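Local coordinates for activator of Hsp90 ATPase homologue 1/2-like C-terminal domain-containing protein (Nitrosomonas europaea, PDB 1XFS), which is of unknown function but belongs to the AHA1 family and has a Bet v 1-like fold, consistent with binding a ligand or partner protein, at residues L53-E58 and L78-E83; E83-W88 and T115-L120. All coordinates share one frame; numbering follows the deposited sequence.

Overall arrangement
Both contacts reach the same antiparallel sheet and meet at the turn after strand 70-81, where they share Glu83. Contact 1 lies at the surface, about 13 Å from the chain centre. There a loop between strands 45-51 and 58-64 leans on the end of strand 70-81 through a few apolar atoms, with no hydrogen bond across. Contact 2 is partly buried, about 8 Å from that centre. It joins strands 85-89 and 115-122 by a regular ladder of backbone bonds. The two are tied together by the salt bridge Glu79 to Arg85 and by Leu53 touching Leu86. Their centres are about 9 Å apart.

Contact 1 (L53-E58 and L78-E83); sequences LRPGGE and LEVTDE
Leu78 meets the loop with its backbone. Leu78 O lies 3.9 Å from Pro55 CB. The Leu78 side chain points away from the loop and packs on Ile87, Thr89 and Tyr96, and also on Tyr96 of the second subunit. Glu79 turns its side chain away as well. It is extended, and Glu79 OE1 forms a salt bridge with Arg85 NH1. Two residues, Leu78 and Glu79, stand opposite the single Ile87 on strand 85-89, a classic beta bulge.

Val80 takes the largest share of the contact and makes three of its four close approaches. Its side chain points toward the loop. CG1 is anti to the backbone N (chi1 -178°) and CG2 lies beside that N. This sends CG1 to Leu53, and CG2 to the backbone of Arg54 and the ring of Pro55. Val80 CG1 meets Leu53 CG at 3.8 Å, and the two side chains cross obliquely. Leu53 reaches this position with its own CG anti to the backbone N (chi1 -162°). Val80 CG2 lies 4.0 Å from Arg54 N. Val80 CG2 also touches Pro55 CD, at 4.2 Å. Thr81 OG1 donates to Glu79 OE1, 2.7 Å away, using the anti lone pair of that oxygen, which is thus gripped by both Thr81 and Arg85.

The loop is shaped by a type II beta turn from Arg54 to Gly57, closed by Gly57 N to Arg54 O at 2.8 Å. Gly56 sits at the third position of the turn with positive phi (91°). The Arg54 side chain points away from the strand, with Gly57 CA over one guanidinium face and NE in a salt bridge with Asp52. The arrangement is the loop of the beta hairpin 45-51/58-64, closed by a type II turn, laid against the end of the bulged inner strand 70-81 in the curved sheet of a Bet v 1-like fold.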
loop_
_atom_site.group_PDB
_atom_site.type_symbol
_atom_site.label_atom_id
_atom_site.label_comp_id
_atom_site.label_asym_id
_atom_site.label_seq_id
_atom_site.Cartn_x
_atom_site.Cartn_y
_atom_site.Cartn_z
ATOM N N LEU A 53 1.343 12.578 -7.510
ATOM C CA LEU A 53 0.143 11.814 -7.871
ATOM C C LEU A 53 0.338 10.606 -8.776
ATOM O O LEU A 53 0.110 10.664 -9.985
ATOM C CB LEU A 53 -0.892 12.762 -8.489
ATOM C CG LEU A 53 -2.340 12.276 -8.550
ATOM C CD1 LEU A 53 -2.917 12.162 -7.143
ATOM C CD2 LEU A 53 -3.162 13.255 -9.372
ATOM N N ARG A 54 0.742 9.506 -8.157
ATOM C CA ARG A 54 0.970 8.249 -8.843
ATOM C C ARG A 54 1.097 7.178 -7.773
ATOM O O ARG A 54 1.391 7.479 -6.619
ATOM C CB ARG A 54 2.282 8.306 -9.640
ATOM C CG ARG A 54 3.509 8.543 -8.772
ATOM C CD ARG A 54 4.799 8.564 -9.584
ATOM N NE ARG A 54 5.974 8.753 -8.732
ATOM C CZ ARG A 54 6.439 7.844 -7.879
ATOM N NH1 ARG A 54 5.837 6.668 -7.759
ATOM N NH2 ARG A 54 7.507 8.110 -7.136
ATOM N N PRO A 55 0.833 5.916 -8.136
ATOM C CA PRO A 55 0.944 4.809 -7.182
ATOM C C PRO A 55 2.395 4.788 -6.695
ATOM O O PRO A 55 3.327 4.787 -7.507
ATOM C CB PRO A 55 0.599 3.595 -8.037
ATOM C CG PRO A 55 -0.412 4.146 -9.002
ATOM C CD PRO A 55 0.194 5.474 -9.391
ATOM N N GLY A 56 2.580 4.778 -5.380
ATOM C CA GLY A 56 3.920 4.792 -4.823
ATOM C C GLY A 56 4.418 6.207 -4.570
ATOM O O GLY A 56 5.505 6.404 -4.021
ATOM N N GLY A 57 3.618 7.191 -4.970
ATOM C CA GLY A 57 3.988 8.588 -4.791
ATOM C C GLY A 57 3.658 9.119 -3.407
ATOM O O GLY A 57 2.667 8.726 -2.793
ATOM N N GLU A 58 4.489 10.029 -2.914
ATOM C CA GLU A 58 4.290 10.582 -1.588
ATOM C C GLU A 58 3.162 11.606 -1.494
ATOM O O GLU A 58 2.946 12.405 -2.401
ATOM C CB GLU A 58 5.604 11.205 -1.088
ATOM C CG GLU A 58 5.516 11.879 0.275
ATOM C CD GLU A 58 6.881 12.315 0.777
ATOM O OE1 GLU A 58 7.608 12.988 0.013
ATOM O OE2 GLU A 58 7.220 11.999 1.935
ATOM N N LEU A 78 -1.917 4.758 -3.462
ATOM C CA LEU A 78 -1.974 3.357 -3.858
ATOM C C LEU A 78 -2.693 3.156 -5.183
ATOM O O LEU A 78 -2.379 2.237 -5.938
ATOM C CB LEU A 78 -2.669 2.542 -2.776
ATOM C CG LEU A 78 -2.033 2.630 -1.393
ATOM C CD1 LEU A 78 -2.878 1.836 -0.398
ATOM C CD2 LEU A 78 -0.604 2.069 -1.434
ATOM N N GLU A 79 -3.683 3.999 -5.447
ATOM C CA GLU A 79 -4.431 3.932 -6.690
ATOM C C GLU A 79 -4.833 5.338 -7.097
ATOM O O GLU A 79 -5.274 6.135 -6.266
ATOM C CB GLU A 79 -5.692 3.064 -6.552
ATOM C CG GLU A 79 -6.513 3.033 -7.849
ATOM C CD GLU A 79 -7.813 2.257 -7.744
ATOM O OE1 GLU A 79 -8.734 2.546 -8.536
ATOM O OE2 GLU A 79 -7.920 1.344 -6.894
ATOM N N VAL A 80 -4.657 5.631 -8.378
ATOM C CA VAL A 80 -5.019 6.922 -8.936
ATOM C C VAL A 80 -5.756 6.639 -10.231
ATOM O O VAL A 80 -5.140 6.428 -11.277
ATOM C CB VAL A 80 -3.780 7.793 -9.243
ATOM C CG1 VAL A 80 -4.219 9.155 -9.771
ATOM C CG2 VAL A 80 -2.936 7.970 -7.980
ATOM N N THR A 81 -7.080 6.599 -10.152
ATOM C CA THR A 81 -7.904 6.349 -11.325
ATOM C C THR A 81 -8.608 7.675 -11.568
ATOM O O THR A 81 -9.561 8.030 -10.881
ATOM C CB THR A 81 -8.880 5.185 -11.040
ATOM O OG1 THR A 81 -8.122 4.025 -10.667
ATOM C CG2 THR A 81 -9.700 4.845 -12.278
ATOM N N ASP A 82 -8.093 8.418 -12.543
ATOM C CA ASP A 82 -8.594 9.753 -12.856
ATOM C C ASP A 82 -10.110 9.964 -12.790
ATOM O O ASP A 82 -10.888 9.249 -13.423
ATOM C CB ASP A 82 -8.038 10.208 -14.214
ATOM C CG ASP A 82 -6.534 10.492 -14.169
ATOM O OD1 ASP A 82 -5.950 10.510 -13.059
ATOM O OD2 ASP A 82 -5.927 10.695 -15.245
ATOM N N GLU A 83 -10.495 10.952 -11.981
ATOM C CA GLU A 83 -11.879 11.356 -11.760
ATOM C C GLU A 83 -12.800 10.218 -11.339
ATOM O O GLU A 83 -14.013 10.291 -11.500
ATOM C CB GLU A 83 -12.411 12.067 -13.014
ATOM C CG GLU A 83 -11.567 13.292 -13.362
ATOM C CD GLU A 83 -12.028 14.036 -14.599
ATOM O OE1 GLU A 83 -11.265 14.898 -15.084
ATOM O OE2 GLU A 83 -13.149 13.771 -15.080
#

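Contact 2 (E83-W88 and T115-L120); sequences EKRLIW and TAVIEL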
loop_
_atom_site.group_PDB
_atom_site.type_symbol
_atom_site.label_atom_id
_atom_site.label_comp_id
_atom_site.label_asym_id
_atom_site.label_seq_id
_atom_site.Cartn_x
_atom_site.Cartn_y
_atom_site.Cartn_z
ATOM N N GLU A 83 -10.495 10.952 -11.981
ATOM C CA GLU A 83 -11.879 11.356 -11.760
ATOM C C GLU A 83 -12.800 10.218 -11.339
ATOM O O GLU A 83 -14.013 10.291 -11.500
ATOM C CB GLU A 83 -12.411 12.067 -13.014
ATOM C CG GLU A 83 -11.567 13.292 -13.362
ATOM C CD GLU A 83 -12.028 14.036 -14.599
ATOM O OE1 GLU A 83 -11.265 14.898 -15.084
ATOM O OE2 GLU A 83 -13.149 13.771 -15.080
ATOM N N LYS A 84 -12.217 9.178 -10.750
ATOM C CA LYS A 84 -12.996 8.020 -10.345
ATOM C C LYS A 84 -12.651 7.502 -8.959
ATOM O O LYS A 84 -13.521 7.399 -8.094
ATOM C CB LYS A 84 -12.803 6.905 -11.379
ATOM C CG LYS A 84 -13.391 5.558 -10.992
ATOM C CD LYS A 84 -14.894 5.626 -10.810
ATOM C CE LYS A 84 -15.440 4.276 -10.368
ATOM N NZ LYS A 84 -15.063 3.184 -11.311
ATOM N N ARG A 85 -11.382 7.175 -8.744
ATOM C CA ARG A 85 -10.978 6.636 -7.454
ATOM C C ARG A 85 -9.574 7.047 -7.026
ATOM O O ARG A 85 -8.629 6.989 -7.804
ATOM C CB ARG A 85 -11.078 5.102 -7.477
ATOM C CG ARG A 85 -10.871 4.462 -6.110
ATOM C CD ARG A 85 -10.886 2.941 -6.158
ATOM N NE ARG A 85 -12.186 2.390 -6.524
ATOM C CZ ARG A 85 -12.534 2.035 -7.757
ATOM N NH1 ARG A 85 -11.677 2.169 -8.761
ATOM N NH2 ARG A 85 -13.745 1.537 -7.990
ATOM N N LEU A 86 -9.460 7.476 -5.774
ATOM C CA LEU A 86 -8.187 7.876 -5.209
ATOM C C LEU A 86 -8.018 7.120 -3.902
ATOM O O LEU A 86 -8.908 7.121 -3.057
ATOM C CB LEU A 86 -8.169 9.379 -4.935
ATOM C CG LEU A 86 -6.836 9.950 -4.458
ATOM C CD1 LEU A 86 -5.766 9.755 -5.537
ATOM C CD2 LEU A 86 -7.015 11.434 -4.164
ATOM N N ILE A 87 -6.884 6.455 -3.749
ATOM C CA ILE A 87 -6.616 5.711 -2.526
ATOM C C ILE A 87 -5.238 6.051 -2.018
ATOM O O ILE A 87 -4.269 6.011 -2.775
ATOM C CB ILE A 87 -6.657 4.177 -2.753
ATOM C CG1 ILE A 87 -8.042 3.746 -3.280
ATOM C CG2 ILE A 87 -6.338 3.445 -1.438
ATOM C CD1 ILE A 87 -8.193 2.232 -3.474
ATOM N N TRP A 88 -5.144 6.426 -0.744
ATOM C CA TRP A 88 -3.840 6.719 -0.152
ATOM C C TRP A 88 -3.820 6.089 1.230
ATOM O O TRP A 88 -4.869 5.806 1.808
ATOM C CB TRP A 88 -3.579 8.234 -0.076
ATOM C CG TRP A 88 -4.499 9.003 0.816
ATOM C CD1 TRP A 88 -4.381 9.184 2.167
ATOM C CD2 TRP A 88 -5.680 9.706 0.420
ATOM N NE1 TRP A 88 -5.414 9.957 2.633
ATOM C CE2 TRP A 88 -6.226 10.289 1.585
ATOM C CE3 TRP A 88 -6.328 9.900 -0.805
ATOM C CZ2 TRP A 88 -7.399 11.052 1.558
ATOM C CZ3 TRP A 88 -7.493 10.660 -0.830
ATOM C CH2 TRP A 88 -8.016 11.227 0.345
ATOM N N THR A 115 -6.230 3.834 5.731
ATOM C CA THR A 115 -6.165 3.831 4.279
ATOM C C THR A 115 -7.487 4.458 3.889
ATOM O O THR A 115 -8.550 4.031 4.339
ATOM C CB THR A 115 -6.044 2.432 3.658
ATOM O OG1 THR A 115 -4.732 1.919 3.920
ATOM C CG2 THR A 115 -6.250 2.508 2.131
ATOM N N ALA A 116 -7.401 5.506 3.081
ATOM C CA ALA A 116 -8.572 6.235 2.637
ATOM C C ALA A 116 -8.889 5.866 1.203
ATOM O O ALA A 116 -8.003 5.818 0.350
ATOM C CB ALA A 116 -8.304 7.732 2.743
ATOM N N VAL A 117 -10.156 5.578 0.949
ATOM C CA VAL A 117 -10.596 5.255 -0.390
ATOM C C VAL A 117 -11.644 6.302 -0.722
ATOM O O VAL A 117 -12.640 6.445 -0.012
ATOM C CB VAL A 117 -11.215 3.845 -0.473
ATOM C CG1 VAL A 117 -11.778 3.612 -1.876
ATOM C CG2 VAL A 117 -10.164 2.793 -0.150
ATOM N N ILE A 118 -11.393 7.058 -1.782
ATOM C CA ILE A 118 -12.308 8.103 -2.205
ATOM C C ILE A 118 -12.860 7.728 -3.570
ATOM O O ILE A 118 -12.100 7.521 -4.507
ATOM C CB ILE A 118 -11.589 9.464 -2.329
ATOM C CG1 ILE A 118 -10.935 9.841 -1.003
ATOM C CG2 ILE A 118 -12.576 10.526 -2.780
ATOM C CD1 ILE A 118 -11.880 9.847 0.183
ATOM N N GLU A 119 -14.180 7.620 -3.682
ATOM C CA GLU A 119 -14.788 7.275 -4.958
ATOM C C GLU A 119 -15.691 8.397 -5.441
ATOM O O GLU A 119 -16.449 8.964 -4.662
ATOM C CB GLU A 119 -15.583 5.972 -4.843
ATOM C CG GLU A 119 -14.723 4.756 -4.561
ATOM C CD GLU A 119 -15.504 3.460 -4.617
ATOM O OE1 GLU A 119 -14.878 2.385 -4.495
ATOM O OE2 GLU A 119 -16.742 3.515 -4.780
ATOM N N LEU A 120 -15.601 8.715 -6.729
ATOM C CA LEU A 120 -16.417 9.778 -7.305
ATOM C C LEU A 120 -17.317 9.230 -8.399
ATOM O O LEU A 120 -16.951 8.304 -9.128
ATOM C CB LEU A 120 -15.537 10.871 -7.908
ATOM C CG LEU A 120 -14.521 11.570 -7.011
ATOM C CD1 LEU A 120 -13.739 12.572 -7.843
ATOM C CD2 LEU A 120 -15.237 12.270 -5.860
#
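The Trp88 ring carries Ala116 CB over one face. This methyl stands 3.8 Å from the centroid of the five-membered ring, a CH-pi contact displaced toward the rim. Leu86 CG lies at the ring edge, in plane. Ile118 CG1 approaches obliquely and comes to 3.5 Å from Trp88 CH2. Trp88 CG occupies the crowded position between the backbone N and the carbonyl carbon (chi1 64°), and this swings the indole across the neighbouring strand. Phe59 adds an edge-to-face ring contact.

The Arg85 guanidinium has Glu119 OE1 at its edge, in plane. NE makes a weak but fairly straight bond to that oxygen, 3.4 Å from Arg85 NE to Glu119 OE1, as part of a salt bridge. The two side chains run side by side, with their flat groups almost perpendicular (85°). The Arg85 chain bends at chi3 (-66°). Glu79, from the strand on its other side, is the second and stronger partner of Arg85.

Strands 85-88 and 115-120 are antiparallel neighbours in the seven-stranded sheet of this Bet v 1-like domain. Leu86 pairs with Ile118, and Trp88 with Ala116, as hydrogen-bonded pairs. Ile118 N to Leu86 O (2.8 Å) runs nearly along the C=O axis, whereas Leu86 N meets Ile118 O in the carbonyl plane at 2.9 Å. Arg85, Ile87, Val117 and Glu119 share the other face from Leu86, Trp88, Ala116 and Ile118. On it, Ile87 CG1 lies 3.9 Å from Val117 CG2. Thr115 OG1 is bonded to Thr89 OG1 and to Tyr96 O of the second subunit.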